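Local coordinates for protein NADH oxidase (Thermus thermophilus, PDB 6RVB) that reduces coenzyme A disulfide with electrons from NADH, using bound FAD and a redox-active cysteine, at residues 36-47 with 133-141; 76-84 with 93-102. One frame throughout, in Å; residues are numbered along the deposited sequence.

Contact 1. Residues 36-47 with 133-141; sequences SGWVSYGACGLP and LRTMEDGER. With FAD (flavin-adenine dinucleotide), chain E.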
loop_
_atom_site.group_PDB
_atom_site.type_symbol
_atom_site.label_atom_id
_atom_site.label_comp_id
_atom_site.label_asym_id
_atom_site.label_seq_id
_atom_site.Cartn_x
_atom_site.Cartn_y
_atom_site.Cartn_z
ATOM N N SER A 36 -12.649 -16.634 29.831
ATOM C CA SER A 36 -12.589 -15.265 30.244
ATOM C C SER A 36 -13.933 -14.606 30.268
ATOM O O SER A 36 -14.044 -13.395 30.468
ATOM C CB SER A 36 -11.736 -14.505 29.263
ATOM O OG SER A 36 -12.492 -13.942 28.193
ATOM N N GLY A 37 -14.994 -15.315 29.988
ATOM C CA GLY A 37 -16.165 -14.482 29.941
ATOM C C GLY A 37 -16.279 -13.325 28.952
ATOM O O GLY A 37 -17.272 -12.647 28.954
ATOM N N TRP A 38 -15.339 -13.148 28.044
ATOM C CA TRP A 38 -15.654 -12.481 26.776
ATOM C C TRP A 38 -15.120 -13.299 25.601
ATOM O O TRP A 38 -14.127 -13.964 25.675
ATOM C CB TRP A 38 -14.964 -11.154 26.682
ATOM C CG TRP A 38 -15.337 -10.095 27.609
ATOM C CD1 TRP A 38 -14.888 -9.900 28.868
ATOM C CD2 TRP A 38 -16.151 -9.011 27.307
ATOM N NE1 TRP A 38 -15.414 -8.763 29.381
ATOM C CE2 TRP A 38 -16.200 -8.201 28.425
ATOM C CE3 TRP A 38 -16.845 -8.631 26.179
ATOM C CZ2 TRP A 38 -16.925 -7.050 28.453
ATOM C CZ3 TRP A 38 -17.577 -7.487 26.210
ATOM C CH2 TRP A 38 -17.620 -6.710 27.327
ATOM N N VAL A 39 -15.733 -13.186 24.461
ATOM C CA VAL A 39 -15.433 -14.084 23.363
ATOM C C VAL A 39 -15.420 -13.254 22.070
ATOM O O VAL A 39 -16.126 -12.247 21.935
ATOM C CB VAL A 39 -16.499 -15.282 23.353
ATOM C CG1 VAL A 39 -17.627 -15.094 22.390
ATOM C CG2 VAL A 39 -15.865 -16.582 23.135
ATOM N N SER A 40 -14.601 -13.642 21.126
ATOM C CA SER A 40 -14.589 -12.977 19.834
ATOM C C SER A 40 -14.433 -11.460 19.857
ATOM O O SER A 40 -15.319 -10.749 19.428
ATOM C CB SER A 40 -15.840 -13.355 19.074
ATOM O OG SER A 40 -15.805 -12.830 17.782
ATOM N N TYR A 41 -13.298 -10.951 20.315
ATOM C CA TYR A 41 -13.130 -9.512 20.426
ATOM C C TYR A 41 -11.729 -9.093 19.968
ATOM O O TYR A 41 -10.785 -9.868 19.899
ATOM C CB TYR A 41 -13.387 -9.084 21.877
ATOM C CG TYR A 41 -12.382 -9.699 22.853
ATOM C CD1 TYR A 41 -12.606 -10.902 23.423
ATOM C CD2 TYR A 41 -11.174 -9.057 23.156
ATOM C CE1 TYR A 41 -11.693 -11.439 24.247
ATOM C CE2 TYR A 41 -10.254 -9.606 23.980
ATOM C CZ TYR A 41 -10.515 -10.805 24.542
ATOM O OH TYR A 41 -9.635 -11.429 25.432
ATOM N N GLY A 42 -11.560 -7.828 19.666
ATOM C CA GLY A 42 -10.332 -7.445 19.041
ATOM C C GLY A 42 -9.392 -6.925 20.041
ATOM O O GLY A 42 -9.408 -5.756 20.258
ATOM N N ALA A 43 -8.562 -7.770 20.624
ATOM C CA ALA A 43 -7.637 -7.276 21.628
ATOM C C ALA A 43 -6.774 -6.125 21.119
ATOM O O ALA A 43 -6.347 -5.274 21.870
ATOM C CB ALA A 43 -6.798 -8.344 22.115
ATOM N N CYS A 44 -6.581 -6.082 19.825
ATOM C CA CYS A 44 -5.785 -5.072 19.168
ATOM C C CYS A 44 -6.369 -3.712 19.321
ATOM O O CYS A 44 -5.693 -2.733 19.124
ATOM C CB CYS A 44 -5.688 -5.366 17.680
ATOM S SG CYS A 44 -5.999 -7.138 17.199
ATOM N N GLY A 45 -7.644 -3.643 19.650
ATOM C CA GLY A 45 -8.312 -2.372 19.735
ATOM C C GLY A 45 -8.225 -1.765 21.123
ATOM O O GLY A 45 -8.621 -0.579 21.311
ATOM N N LEU A 46 -7.715 -2.535 22.095
ATOM C CA LEU A 46 -7.682 -2.027 23.460
ATOM C C LEU A 46 -6.965 -0.668 23.590
ATOM O O LEU A 46 -7.401 0.211 24.328
ATOM C CB LEU A 46 -7.154 -3.071 24.457
ATOM C CG LEU A 46 -7.996 -4.346 24.636
ATOM C CD1 LEU A 46 -7.115 -5.443 25.178
ATOM C CD2 LEU A 46 -9.189 -4.101 25.526
ATOM N N PRO A 47 -5.851 -0.473 22.882
ATOM C CA PRO A 47 -5.280 0.813 23.208
ATOM C C PRO A 47 -6.117 1.971 22.774
ATOM O O PRO A 47 -5.950 3.036 23.361
ATOM C CB PRO A 47 -3.979 0.768 22.475
ATOM C CG PRO A 47 -3.631 -0.623 22.558
ATOM C CD PRO A 47 -4.838 -1.373 22.353
ATOM N N LEU A 133 -1.575 -5.815 29.775
ATOM C CA LEU A 133 -2.614 -5.449 28.770
ATOM C C LEU A 133 -2.810 -6.487 27.762
ATOM O O LEU A 133 -2.185 -6.443 26.730
ATOM C CB LEU A 133 -2.239 -4.239 27.943
ATOM C CG LEU A 133 -3.376 -3.269 27.706
ATOM C CD1 LEU A 133 -3.221 -2.511 26.390
ATOM C CD2 LEU A 133 -4.646 -3.958 27.745
ATOM N N ARG A 134 -3.722 -7.400 28.016
ATOM C CA ARG A 134 -3.900 -8.555 27.140
ATOM C C ARG A 134 -5.371 -8.908 26.900
ATOM O O ARG A 134 -5.706 -9.425 25.873
ATOM C CB ARG A 134 -3.149 -9.743 27.724
ATOM C CG ARG A 134 -3.000 -10.954 26.868
ATOM C CD ARG A 134 -1.888 -10.761 25.883
ATOM N NE ARG A 134 -2.062 -11.648 24.749
ATOM C CZ ARG A 134 -1.548 -11.391 23.565
ATOM N NH1 ARG A 134 -0.784 -10.263 23.390
ATOM N NH2 ARG A 134 -1.802 -12.276 22.596
ATOM N N THR A 135 -6.270 -8.609 27.819
ATOM C CA THR A 135 -7.617 -9.169 27.756
ATOM C C THR A 135 -8.642 -8.112 28.022
ATOM O O THR A 135 -8.281 -7.004 28.393
ATOM C CB THR A 135 -7.783 -10.182 28.858
ATOM O OG1 THR A 135 -7.746 -9.507 30.122
ATOM C CG2 THR A 135 -6.660 -11.107 28.860
ATOM N N MET A 136 -9.929 -8.417 27.883
ATOM C CA MET A 136 -10.913 -7.353 28.095
ATOM C C MET A 136 -10.904 -6.992 29.546
ATOM O O MET A 136 -11.119 -5.882 29.908
ATOM C CB MET A 136 -12.284 -7.711 27.609
ATOM C CG MET A 136 -12.315 -8.012 26.156
ATOM S SD MET A 136 -12.790 -6.590 25.154
ATOM C CE MET A 136 -14.392 -6.257 25.980
ATOM N N GLU A 137 -10.593 -7.937 30.401
ATOM C CA GLU A 137 -10.629 -7.643 31.807
ATOM C C GLU A 137 -9.536 -6.682 32.136
ATOM O O GLU A 137 -9.762 -5.734 32.877
ATOM C CB GLU A 137 -10.497 -8.928 32.606
ATOM C CG GLU A 137 -11.806 -9.815 32.677
ATOM C CD GLU A 137 -12.129 -10.683 31.392
ATOM O OE1 GLU A 137 -11.239 -10.929 30.509
ATOM O OE2 GLU A 137 -13.313 -11.122 31.280
ATOM N N ASP A 138 -8.346 -6.923 31.595
ATOM C CA ASP A 138 -7.242 -5.952 31.734
ATOM C C ASP A 138 -7.713 -4.575 31.262
ATOM O O ASP A 138 -7.407 -3.556 31.877
ATOM C CB ASP A 138 -6.005 -6.336 30.918
ATOM C CG ASP A 138 -5.349 -7.577 31.398
ATOM O OD1 ASP A 138 -5.493 -7.868 32.608
ATOM O OD2 ASP A 138 -4.677 -8.259 30.579
ATOM N N GLY A 139 -8.477 -4.544 30.178
ATOM C CA GLY A 139 -9.034 -3.277 29.776
ATOM C C GLY A 139 -9.840 -2.553 30.823
ATOM O O GLY A 139 -9.621 -1.403 31.029
ATOM N N GLU A 140 -10.808 -3.239 31.413
ATOM C CA GLU A 140 -11.639 -2.717 32.460
ATOM C C GLU A 140 -10.742 -2.242 33.619
ATOM O O GLU A 140 -10.844 -1.126 34.064
ATOM C CB GLU A 140 -12.584 -3.795 32.949
ATOM C CG GLU A 140 -13.740 -4.058 32.093
ATOM C CD GLU A 140 -14.532 -5.380 32.448
ATOM O OE1 GLU A 140 -15.730 -5.579 32.012
ATOM O OE2 GLU A 140 -13.927 -6.224 33.134
ATOM N N ARG A 141 -9.871 -3.071 34.147
ATOM C CA ARG A 141 -9.007 -2.585 35.219
ATOM C C ARG A 141 -8.361 -1.234 34.870
ATOM O O ARG A 141 -8.438 -0.292 35.625
ATOM C CB ARG A 141 -7.901 -3.621 35.537
ATOM C CG ARG A 141 -8.412 -4.942 36.003
ATOM C CD ARG A 141 -7.369 -5.798 36.663
ATOM N NE ARG A 141 -8.036 -7.071 36.934
ATOM C CZ ARG A 141 -8.153 -8.070 36.045
ATOM N NH1 ARG A 141 -7.599 -7.962 34.828
ATOM N NH2 ARG A 141 -8.803 -9.202 36.369
HETATM P PA FAD E . -6.073 -15.026 22.649
HETATM O O1A FAD E . -4.788 -14.864 23.617
HETATM O O2A FAD E . -6.666 -13.834 21.868
HETATM O O5B FAD E . -7.341 -15.723 23.476
HETATM C C5B FAD E . -7.199 -16.942 24.280
HETATM C C4B FAD E . -8.368 -17.118 25.250
HETATM O O4B FAD E . -8.470 -18.510 25.496
HETATM C C3B FAD E . -8.167 -16.331 26.534
HETATM O O3B FAD E . -9.209 -15.314 26.756
HETATM C C2B FAD E . -8.281 -17.410 27.523
HETATM O O2B FAD E . -9.174 -16.801 28.456
HETATM C C1B FAD E . -8.865 -18.657 26.788
HETATM N N9A FAD E . -8.277 -19.894 27.406
HETATM C C8A FAD E . -6.957 -20.106 27.727
HETATM N N7A FAD E . -6.766 -21.259 28.425
HETATM C C5A FAD E . -7.989 -21.830 28.549
HETATM C C6A FAD E . -8.472 -23.092 29.179
HETATM N N6A FAD E . -7.537 -23.913 29.740
HETATM N N1A FAD E . -9.812 -23.334 29.130
HETATM C C2A FAD E . -10.672 -22.445 28.499
HETATM N N3A FAD E . -10.344 -21.259 27.886
HETATM C C4A FAD E . -9.003 -20.931 27.888
HETATM N N1 FAD E . -2.411 -8.371 16.408
HETATM C C2 FAD E . -2.288 -7.812 15.162
HETATM O O2 FAD E . -2.240 -8.548 14.130
HETATM N N3 FAD E . -2.246 -6.471 15.039
HETATM C C4 FAD E . -2.357 -5.593 16.097
HETATM O O4 FAD E . -2.331 -4.307 15.984
HETATM C C4X FAD E . -2.540 -6.150 17.474
HETATM N N5 FAD E . -2.668 -5.286 18.545
HETATM C C5X FAD E . -2.804 -5.854 19.787
HETATM C C6 FAD E . -2.923 -5.016 20.924
HETATM C C7 FAD E . -3.081 -5.568 22.211
HETATM C C7M FAD E . -3.206 -4.627 23.377
HETATM C C8 FAD E . -3.136 -7.067 22.401
HETATM C C8M FAD E . -3.298 -7.719 23.749
HETATM C C9 FAD E . -2.992 -7.910 21.279
HETATM C C9A FAD E . -2.829 -7.393 19.962
HETATM N N10 FAD E . -2.722 -8.288 18.828
HETATM C C10 FAD E . -2.559 -7.658 17.566
HETATM C "C1'" FAD E . -2.691 -9.761 18.953
HETATM C "C2'" FAD E . -4.011 -10.429 19.176
HETATM O "O2'" FAD E . -4.515 -10.125 20.469
HETATM C "C3'" FAD E . -3.843 -11.923 19.165
HETATM O "O3'" FAD E . -2.916 -12.301 18.155
HETATM C "C4'" FAD E . -5.256 -12.467 18.883
HETATM O "O4'" FAD E . -6.317 -12.041 19.809
HETATM C "C5'" FAD E . -5.244 -13.985 18.615
HETATM O "O5'" FAD E . -5.347 -14.771 19.797
HETATM P P FAD E . -5.906 -16.283 19.896
HETATM O O1P FAD E . -7.353 -16.353 19.438
HETATM O O2P FAD E . -4.946 -17.472 19.660
HETATM O O3P FAD E . -5.942 -16.253 21.517
#

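Contact 2. Residues 76-84 with 93-102; sequences HTRHEVVDV and VHDHAEGRTF. With FAD (flavin-adenine dinucleotide), chain E.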
loop_
_atom_site.group_PDB
_atom_site.type_symbol
_atom_site.label_atom_id
_atom_site.label_comp_id
_atom_site.label_asym_id
_atom_site.label_seq_id
_atom_site.Cartn_x
_atom_site.Cartn_y
_atom_site.Cartn_z
ATOM N N HIS A 76 -19.871 -21.037 25.659
ATOM C CA HIS A 76 -19.888 -20.834 27.088
ATOM C C HIS A 76 -18.728 -20.051 27.639
ATOM O O HIS A 76 -17.646 -20.541 27.705
ATOM C CB HIS A 76 -19.917 -22.214 27.741
ATOM C CG HIS A 76 -21.053 -23.034 27.251
ATOM N ND1 HIS A 76 -20.874 -24.198 26.539
ATOM C CD2 HIS A 76 -22.381 -22.795 27.256
ATOM C CE1 HIS A 76 -22.044 -24.675 26.160
ATOM N NE2 HIS A 76 -22.969 -23.827 26.563
ATOM N N THR A 77 -18.980 -18.843 28.095
ATOM C CA THR A 77 -17.927 -18.081 28.749
ATOM C C THR A 77 -17.684 -18.436 30.213
ATOM O O THR A 77 -18.467 -19.126 30.838
ATOM C CB THR A 77 -18.202 -16.596 28.720
ATOM O OG1 THR A 77 -19.449 -16.310 29.323
ATOM C CG2 THR A 77 -18.209 -16.087 27.334
ATOM N N ARG A 78 -16.601 -17.945 30.781
ATOM C CA ARG A 78 -16.256 -18.324 32.146
ATOM C C ARG A 78 -16.316 -19.819 32.332
ATOM O O ARG A 78 -16.819 -20.294 33.331
ATOM C CB ARG A 78 -17.164 -17.649 33.192
ATOM C CG ARG A 78 -17.768 -16.213 32.856
ATOM C CD ARG A 78 -17.463 -15.130 33.933
ATOM N NE ARG A 78 -15.993 -15.100 34.099
ATOM C CZ ARG A 78 -15.282 -15.681 35.090
ATOM N NH1 ARG A 78 -15.907 -16.294 36.103
ATOM N NH2 ARG A 78 -13.930 -15.609 35.092
ATOM N N HIS A 79 -15.811 -20.559 31.367
ATOM C CA HIS A 79 -15.721 -21.999 31.495
ATOM C C HIS A 79 -14.330 -22.458 31.226
ATOM O O HIS A 79 -13.842 -22.342 30.119
ATOM C CB HIS A 79 -16.567 -22.674 30.457
ATOM C CG HIS A 79 -17.995 -22.793 30.839
ATOM N ND1 HIS A 79 -18.838 -21.719 30.863
ATOM C CD2 HIS A 79 -18.734 -23.874 31.193
ATOM C CE1 HIS A 79 -20.041 -22.122 31.224
ATOM N NE2 HIS A 79 -19.995 -23.422 31.445
ATOM N N GLU A 80 -13.658 -23.022 32.193
ATOM C CA GLU A 80 -12.294 -23.329 31.856
ATOM C C GLU A 80 -12.116 -24.807 31.706
ATOM O O GLU A 80 -12.412 -25.545 32.660
ATOM C CB GLU A 80 -11.374 -22.845 32.930
ATOM C CG GLU A 80 -9.994 -23.402 32.828
ATOM C CD GLU A 80 -9.131 -22.826 33.907
ATOM O OE1 GLU A 80 -7.865 -22.927 33.895
ATOM O OE2 GLU A 80 -9.785 -22.252 34.784
ATOM N N VAL A 81 -11.641 -25.260 30.537
ATOM C CA VAL A 81 -11.337 -26.688 30.453
ATOM C C VAL A 81 -10.060 -26.977 31.199
ATOM O O VAL A 81 -9.034 -26.439 30.870
ATOM C CB VAL A 81 -11.466 -27.365 29.010
ATOM C CG1 VAL A 81 -12.110 -26.452 28.072
ATOM C CG2 VAL A 81 -10.156 -28.000 28.478
ATOM N N VAL A 82 -10.192 -27.822 32.213
ATOM C CA VAL A 82 -9.166 -28.155 33.199
ATOM C C VAL A 82 -8.398 -29.460 32.933
ATOM O O VAL A 82 -7.312 -29.631 33.392
ATOM C CB VAL A 82 -9.820 -28.427 34.535
ATOM C CG1 VAL A 82 -8.751 -28.460 35.513
ATOM C CG2 VAL A 82 -10.756 -27.395 34.846
ATOM N N ASP A 83 -9.024 -30.412 32.293
ATOM C CA ASP A 83 -8.306 -31.551 31.869
ATOM C C ASP A 83 -8.926 -32.181 30.593
ATOM O O ASP A 83 -10.064 -31.924 30.250
ATOM C CB ASP A 83 -8.081 -32.529 33.024
ATOM C CG ASP A 83 -7.270 -33.783 32.593
ATOM O OD1 ASP A 83 -6.126 -33.621 32.042
ATOM O OD2 ASP A 83 -7.794 -34.933 32.779
ATOM N N VAL A 84 -8.129 -32.956 29.872
ATOM C CA VAL A 84 -8.520 -33.596 28.649
ATOM C C VAL A 84 -8.029 -35.048 28.774
ATOM O O VAL A 84 -6.863 -35.275 29.135
ATOM C CB VAL A 84 -7.951 -32.824 27.419
ATOM C CG1 VAL A 84 -8.097 -33.621 26.160
ATOM C CG2 VAL A 84 -8.641 -31.476 27.340
ATOM N N VAL A 93 -12.878 -33.814 27.885
ATOM C CA VAL A 93 -13.020 -32.567 28.608
ATOM C C VAL A 93 -13.662 -32.794 30.065
ATOM O O VAL A 93 -14.701 -33.454 30.172
ATOM C CB VAL A 93 -13.513 -31.300 27.668
ATOM C CG1 VAL A 93 -12.490 -30.999 26.761
ATOM C CG2 VAL A 93 -14.615 -31.615 26.778
ATOM N N HIS A 94 -12.972 -32.369 31.151
ATOM C CA HIS A 94 -13.615 -31.899 32.409
ATOM C C HIS A 94 -13.454 -30.433 32.331
ATOM O O HIS A 94 -12.360 -29.968 32.092
ATOM C CB HIS A 94 -12.844 -32.380 33.585
ATOM C CG HIS A 94 -12.064 -33.579 33.221
ATOM N ND1 HIS A 94 -12.322 -34.842 33.729
ATOM C CD2 HIS A 94 -11.110 -33.745 32.268
ATOM C CE1 HIS A 94 -11.511 -35.725 33.148
ATOM N NE2 HIS A 94 -10.760 -35.084 32.263
ATOM N N ASP A 95 -14.525 -29.670 32.439
ATOM C CA ASP A 95 -14.320 -28.228 32.550
ATOM C C ASP A 95 -15.139 -27.607 33.668
ATOM O O ASP A 95 -15.934 -28.289 34.254
ATOM C CB ASP A 95 -14.625 -27.592 31.237
ATOM C CG ASP A 95 -15.982 -27.735 30.899
ATOM O OD1 ASP A 95 -16.654 -28.130 31.853
ATOM O OD2 ASP A 95 -16.385 -27.450 29.746
ATOM N N HIS A 96 -14.985 -26.325 33.955
ATOM C CA HIS A 96 -15.585 -25.756 35.175
ATOM C C HIS A 96 -16.534 -24.501 35.024
ATOM O O HIS A 96 -16.008 -23.569 34.498
ATOM C CB HIS A 96 -14.378 -25.407 35.966
ATOM C CG HIS A 96 -14.679 -25.015 37.357
ATOM N ND1 HIS A 96 -13.760 -25.136 38.378
ATOM C CD2 HIS A 96 -15.795 -24.486 37.907
ATOM C CE1 HIS A 96 -14.298 -24.688 39.500
ATOM N NE2 HIS A 96 -15.533 -24.289 39.243
ATOM N N ALA A 97 -17.873 -24.454 35.400
ATOM C CA ALA A 97 -18.777 -23.199 35.159
ATOM C C ALA A 97 -18.776 -22.292 36.301
ATOM O O ALA A 97 -17.738 -22.177 36.977
ATOM C CB ALA A 97 -20.342 -23.384 34.751
ATOM N N GLU A 98 -19.950 -21.611 36.479
ATOM C CA GLU A 98 -20.382 -20.905 37.798
ATOM C C GLU A 98 -21.279 -21.740 38.757
ATOM O O GLU A 98 -22.513 -21.966 38.508
ATOM C CB GLU A 98 -20.708 -19.360 37.711
ATOM C CG GLU A 98 -19.446 -18.785 36.993
ATOM C CD GLU A 98 -18.030 -19.629 37.341
ATOM O OE1 GLU A 98 -17.066 -20.079 36.569
ATOM O OE2 GLU A 98 -17.907 -19.850 38.532
ATOM N N GLY A 99 -20.558 -22.204 39.797
ATOM C CA GLY A 99 -20.829 -23.407 40.532
ATOM C C GLY A 99 -19.926 -24.601 40.186
ATOM O O GLY A 99 -18.895 -24.879 40.793
ATOM N N ARG A 100 -20.361 -25.311 39.157
ATOM C CA ARG A 100 -20.117 -26.733 38.983
ATOM C C ARG A 100 -18.871 -27.094 38.247
ATOM O O ARG A 100 -18.122 -26.241 37.775
ATOM C CB ARG A 100 -21.320 -27.389 38.239
ATOM C CG ARG A 100 -21.964 -26.548 37.114
ATOM C CD ARG A 100 -23.275 -27.138 36.621
ATOM N NE ARG A 100 -23.275 -27.406 35.174
ATOM C CZ ARG A 100 -23.065 -28.618 34.627
ATOM N NH1 ARG A 100 -22.815 -29.680 35.427
ATOM N NH2 ARG A 100 -23.102 -28.787 33.281
ATOM N N THR A 101 -18.672 -28.397 38.117
ATOM C CA THR A 101 -17.750 -28.889 37.109
ATOM C C THR A 101 -18.276 -30.195 36.440
ATOM O O THR A 101 -19.210 -30.766 36.942
ATOM C CB THR A 101 -16.326 -28.949 37.614
ATOM O OG1 THR A 101 -15.972 -30.300 37.845
ATOM C CG2 THR A 101 -16.142 -28.098 38.867
ATOM N N PHE A 102 -17.750 -30.586 35.274
ATOM C CA PHE A 102 -18.446 -31.536 34.417
ATOM C C PHE A 102 -17.734 -32.069 33.188
ATOM O O PHE A 102 -16.665 -31.546 32.803
ATOM C CB PHE A 102 -19.753 -30.966 34.006
ATOM C CG PHE A 102 -19.685 -29.900 33.029
ATOM C CD1 PHE A 102 -19.679 -30.175 31.688
ATOM C CD2 PHE A 102 -19.828 -28.614 33.416
ATOM C CE1 PHE A 102 -19.763 -29.160 30.719
ATOM C CE2 PHE A 102 -19.885 -27.618 32.474
ATOM C CZ PHE A 102 -19.869 -27.911 31.101
HETATM P PA FAD E . -6.073 -15.026 22.649
HETATM O O1A FAD E . -4.788 -14.864 23.617
HETATM O O2A FAD E . -6.666 -13.834 21.868
HETATM O O5B FAD E . -7.341 -15.723 23.476
HETATM C C5B FAD E . -7.199 -16.942 24.280
HETATM C C4B FAD E . -8.368 -17.118 25.250
HETATM O O4B FAD E . -8.470 -18.510 25.496
HETATM C C3B FAD E . -8.167 -16.331 26.534
HETATM O O3B FAD E . -9.209 -15.314 26.756
HETATM C C2B FAD E . -8.281 -17.410 27.523
HETATM O O2B FAD E . -9.174 -16.801 28.456
HETATM C C1B FAD E . -8.865 -18.657 26.788
HETATM N N9A FAD E . -8.277 -19.894 27.406
HETATM C C8A FAD E . -6.957 -20.106 27.727
HETATM N N7A FAD E . -6.766 -21.259 28.425
HETATM C C5A FAD E . -7.989 -21.830 28.549
HETATM C C6A FAD E . -8.472 -23.092 29.179
HETATM N N6A FAD E . -7.537 -23.913 29.740
HETATM N N1A FAD E . -9.812 -23.334 29.130
HETATM C C2A FAD E . -10.672 -22.445 28.499
HETATM N N3A FAD E . -10.344 -21.259 27.886
HETATM C C4A FAD E . -9.003 -20.931 27.888
HETATM N N1 FAD E . -2.411 -8.371 16.408
HETATM C C2 FAD E . -2.288 -7.812 15.162
HETATM O O2 FAD E . -2.240 -8.548 14.130
HETATM N N3 FAD E . -2.246 -6.471 15.039
HETATM C C4 FAD E . -2.357 -5.593 16.097
HETATM O O4 FAD E . -2.331 -4.307 15.984
HETATM C C4X FAD E . -2.540 -6.150 17.474
HETATM N N5 FAD E . -2.668 -5.286 18.545
HETATM C C5X FAD E . -2.804 -5.854 19.787
HETATM C C6 FAD E . -2.923 -5.016 20.924
HETATM C C7 FAD E . -3.081 -5.568 22.211
HETATM C C7M FAD E . -3.206 -4.627 23.377
HETATM C C8 FAD E . -3.136 -7.067 22.401
HETATM C C8M FAD E . -3.298 -7.719 23.749
HETATM C C9 FAD E . -2.992 -7.910 21.279
HETATM C C9A FAD E . -2.829 -7.393 19.962
HETATM N N10 FAD E . -2.722 -8.288 18.828
HETATM C C10 FAD E . -2.559 -7.658 17.566
HETATM C "C1'" FAD E . -2.691 -9.761 18.953
HETATM C "C2'" FAD E . -4.011 -10.429 19.176
HETATM O "O2'" FAD E . -4.515 -10.125 20.469
HETATM C "C3'" FAD E . -3.843 -11.923 19.165
HETATM O "O3'" FAD E . -2.916 -12.301 18.155
HETATM C "C4'" FAD E . -5.256 -12.467 18.883
HETATM O "O4'" FAD E . -6.317 -12.041 19.809
HETATM C "C5'" FAD E . -5.244 -13.985 18.615
HETATM O "O5'" FAD E . -5.347 -14.771 19.797
HETATM P P FAD E . -5.906 -16.283 19.896
HETATM O O1P FAD E . -7.353 -16.353 19.438
HETATM O O2P FAD E . -4.946 -17.472 19.660
HETATM O O3P FAD E . -5.942 -16.253 21.517
#

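Contact 1. Residues 36-47 with 133-141
M136 carries the aromatic part of this contact, wedged between the rings of W38 and Y41. Its CE sits over the six-membered ring of W38, 3.2 Å from the ring centroid and 5° off the normal, a CH-pi contact. Its CG does the same to Y41, 3.4 Å from that ring's centroid, while SD adds an oblique Met-aromatic contact to Y41. Bends at chi2 (-96°) and chi3 (-56°) carry the chain from CG over one ring to CE over the other. Aliphatic packing continues toward the flavin, where L46 CD1 meets L133 CD2 at 3.9 Å and P47 brushes L133.

Polar contacts gather at the helix start and at W38. T135 and D138 form a capping box, D138 N giving a nearly straight 3.0 Å bond to T135 OG1. E137 OE2 lies in the plane of the indole at its edge, 3.1 Å from W38 CD1. The R134 guanidinium has its salt bridge with D281, outside the two segments.

Together the segments flank the FAD: C44, linked covalently to coenzyme A, packs against the flavin, and R134 CA touches the methyl C8M. This is the flavin and redox-cysteine site of a class-III pyridine nucleotide-disulfide oxidoreductase.

Contact 2. Residues 76-84 with 93-102
V81 and D95 face each other as the non-hydrogen-bonded pair at the middle of an antiparallel strand pairing, their CA atoms 4.0 Å apart. The close-packed part begins here. H96 N donates to E80 O at 3.0 Å, and E80 N returns a weak bond to H96 O. Further along, V82 N reaches H94 O at 3.1 Å, and D83 N adds a weak bond to the same oxygen. Two successive residues facing H94 make a classic beta bulge, closed by the bond from H94 N to D83 O. Beside the bulge the side chains of D83 and H94 run side by side, pointing the same way, their carboxylate and ring planes 22° apart and D83 OD2 3.0 Å from H94 NE2. V93 CG1 packs on V84 CG2 at 3.9 Å and, less closely, on V81 CG2.

At the other end of the pairing H79 packs on A97. H79 ND1 donates to T77 O at 2.6 Å, almost in the ring plane, which fixes the ring's rotation. One face of the imidazole then takes A97 CA in a CH-pi contact, 4.1 Å from the centroid, the opposite face takes H76 CB, and the CE2 corner of F102 arrives at the ring edge.

The solvent side is looser. Near the hairpin turn, exposed R78 and E98 cross at about a right angle in a long ion pair, doubtful because the E98 carboxylate is modelled too close to A97 O.

Strand 80-83 is one edge of a three-stranded antiparallel sheet, with 94-96 in the middle and 101-103 the other edge. V81 O accepts from FAD N6A and V81 N gives a weak bond to N1A, while V81, D95 and F102 rest on Y33 of strand 29-34 in the parallel sheet.

Contact 2 is nested within the chain loop that contact 1 closes, and the two serve different parts of one FAD: contact 1 mainly the isoalloxazine, though S36 also touches the adenosine ribose; contact 2 the adenine. Contact 1 is the more central and more buried, a loop and a helix start joined by side-chain packing without a clear hydrogen bond between its segments. Contact 2 lies farther out, about 27 Å from the chain centre, and is partly buried; main-chain hydrogen bonds of a sheet hold it, with charged residues toward solvent. Their centres are about 21 Å apart, yet they touch where G37 packs on T77.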